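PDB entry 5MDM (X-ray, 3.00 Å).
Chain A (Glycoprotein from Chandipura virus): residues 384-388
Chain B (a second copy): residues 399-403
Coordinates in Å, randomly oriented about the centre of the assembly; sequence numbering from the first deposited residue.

Chain A (384-388) YKFPW
Chain B (399-403) ELHEL

What shape do the two stretches bring to this contact? In chain A, Tyr A384 and Lys A385 close a strand with phi/psi near -107/125 and -114/127, and the chain stays extended through Phe A386 (-103/145) and Pro A387 (-69/136) before Trp A388 turns to -58/-24. Chain B is compact instead: after Glu B399, with psi 132, Leu B400, His B401 and Glu B402 take helical values of -92/-19, -64/-35 and -70/-21. This turn is fastened by a backbone hydrogen bond from Leu B403 N to Leu B400 O at 3.3 Å. The closest CA atoms are Pro A387 CA and Glu B402 CA, 7.3 Å apart, and the gap is crossed chiefly by side chains; the two stretches bury 196 Å² between them, both sides summed.

How does Lys A385 come to cover the most surface? Its CA-to-CB bond points toward chain B, and the side chain runs out nearly straight, with chi1 m (-56°) and chi2 and chi3 both t, before chi4 bends to p (66°). That length lets it meet three residues in turn. Near its root, CB lies 3.7 Å from Glu B402 OE2; farther out, CE comes within 3.5 Å of Glu B399 OE2; at the tip, NZ stands 4.5 Å from His B401 CD2, oblique to the imidazole ring.

Does the lysine charge find a partner in Glu B399? The acid's CA-to-CB bond points toward chain A, with chi1 t, chi2 p (74°) and chi3 25°, yet Lys A385 NZ remains 4.4 Å from Glu B399 OE2. Opposite charges are therefore near each other, but beyond a salt bridge, and the position of NZ is less sure because it crowds an atom elsewhere in the structure. Within chain B, Glu B399 OE2 also lies 3.1 Å from His B401 ND1, where a poor angle rules out a hydrogen bond.

What does buried Glu B402 do? Its CA-to-CB bond points toward chain A, and with chi1 -50° (m), chi2 -77° (m) and chi3 11° the bent side chain carries OE2 up to the chain A backbone and Lys A385 CB. That OE2 sits 3.8 Å from Phe A386 O and 4.0 Å from Pro A387 N. Phe A386 O is itself an acceptor and the proline nitrogen has no hydrogen, so neither can donate to the carboxylate; no hydrogen bond crosses between the stretches. The CA-to-CB bond of Phe A386 points away (chi1 m, -75°; chi2 -81°), leaving its carbonyl as the nearest part, while that of Pro A387, C-gamma endo, points sideways.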

# COMPACT_ATOMS: atom_id res chain seq x y z
N TYR A 384 -15.07 -24.79 13.42
CA TYR A 384 -16.13 -24.26 12.57
C TYR A 384 -15.53 -23.33 11.52
O TYR A 384 -14.81 -22.39 11.85
CB TYR A 384 -17.17 -23.52 13.41
CG TYR A 384 -17.88 -24.41 14.40
CD1 TYR A 384 -17.40 -24.58 15.69
CD2 TYR A 384 -19.03 -25.10 14.04
CE1 TYR A 384 -18.04 -25.41 16.59
CE2 TYR A 384 -19.68 -25.92 14.93
CZ TYR A 384 -19.19 -26.07 16.21
OH TYR A 384 -19.84 -26.90 17.11
N LYS A 385 -15.82 -23.62 10.25
CA LYS A 385 -15.18 -22.91 9.14
C LYS A 385 -16.13 -22.05 8.31
O LYS A 385 -17.18 -22.52 7.83
CB LYS A 385 -14.44 -23.90 8.23
CG LYS A 385 -13.39 -24.74 8.95
CD LYS A 385 -12.62 -25.63 7.98
CE LYS A 385 -11.54 -26.44 8.68
NZ LYS A 385 -12.11 -27.45 9.62
N PHE A 386 -15.75 -20.78 8.16
CA PHE A 386 -16.36 -19.86 7.21
C PHE A 386 -15.43 -19.74 6.02
O PHE A 386 -14.21 -19.77 6.18
CB PHE A 386 -16.54 -18.47 7.83
CG PHE A 386 -17.66 -18.37 8.82
CD1 PHE A 386 -18.97 -18.20 8.40
CD2 PHE A 386 -17.40 -18.41 10.19
CE1 PHE A 386 -20.00 -18.09 9.32
CE2 PHE A 386 -18.43 -18.31 11.11
CZ PHE A 386 -19.74 -18.15 10.67
N PRO A 387 -15.99 -19.60 4.82
CA PRO A 387 -15.19 -19.28 3.64
C PRO A 387 -14.68 -17.85 3.76
O PRO A 387 -15.44 -16.96 4.15
CB PRO A 387 -16.20 -19.38 2.50
CG PRO A 387 -17.50 -19.09 3.15
CD PRO A 387 -17.43 -19.72 4.50
N TRP A 388 -13.41 -17.63 3.43
CA TRP A 388 -12.76 -16.35 3.70
C TRP A 388 -13.45 -15.15 3.07
O TRP A 388 -13.31 -14.02 3.55
CB TRP A 388 -11.30 -16.40 3.27
CG TRP A 388 -10.56 -15.15 3.62
CD1 TRP A 388 -9.99 -14.26 2.76
CD2 TRP A 388 -10.33 -14.63 4.94
NE1 TRP A 388 -9.41 -13.23 3.45
CE2 TRP A 388 -9.60 -13.43 4.79
CE3 TRP A 388 -10.66 -15.08 6.22
CZ2 TRP A 388 -9.21 -12.67 5.89
CZ3 TRP A 388 -10.26 -14.32 7.31
CH2 TRP A 388 -9.55 -13.13 7.13
N GLU B 399 -8.36 -24.51 1.63
CA GLU B 399 -9.12 -25.54 2.33
C GLU B 399 -9.84 -26.46 1.35
O GLU B 399 -10.50 -26.00 0.42
CB GLU B 399 -10.13 -24.91 3.29
CG GLU B 399 -10.96 -25.92 4.06
CD GLU B 399 -10.18 -26.59 5.17
OE1 GLU B 399 -9.20 -26.00 5.66
OE2 GLU B 399 -10.55 -27.72 5.55
N LEU B 400 -9.71 -27.77 1.56
CA LEU B 400 -10.33 -28.75 0.68
C LEU B 400 -11.73 -29.16 1.15
O LEU B 400 -12.52 -29.70 0.37
CB LEU B 400 -9.44 -30.00 0.54
CG LEU B 400 -8.22 -29.93 -0.38
CD1 LEU B 400 -7.13 -29.01 0.16
CD2 LEU B 400 -7.67 -31.33 -0.64
N HIS B 401 -12.03 -28.89 2.42
CA HIS B 401 -13.35 -29.18 2.98
C HIS B 401 -14.42 -28.34 2.29
O HIS B 401 -15.55 -28.80 2.09
CB HIS B 401 -13.37 -28.90 4.48
CG HIS B 401 -12.74 -29.98 5.31
ND1 HIS B 401 -11.58 -30.62 4.94
CD2 HIS B 401 -13.11 -30.52 6.50
CE1 HIS B 401 -11.26 -31.52 5.87
NE2 HIS B 401 -12.18 -31.48 6.82
N GLU B 402 -14.05 -27.12 1.92
CA GLU B 402 -14.97 -26.17 1.30
C GLU B 402 -15.37 -26.57 -0.11
O GLU B 402 -16.39 -26.12 -0.62
CB GLU B 402 -14.34 -24.78 1.27
CG GLU B 402 -13.76 -24.31 2.59
CD GLU B 402 -14.82 -23.86 3.58
OE1 GLU B 402 -16.02 -24.09 3.34
OE2 GLU B 402 -14.44 -23.26 4.61
N LEU B 403 -14.54 -27.40 -0.74
CA LEU B 403 -14.75 -27.82 -2.12
C LEU B 403 -14.98 -29.32 -2.21
O LEU B 403 -14.05 -30.07 -2.50
CB LEU B 403 -13.54 -27.43 -2.97
CG LEU B 403 -13.20 -25.94 -3.01
CD1 LEU B 403 -11.70 -25.72 -3.06
CD2 LEU B 403 -13.88 -25.28 -4.21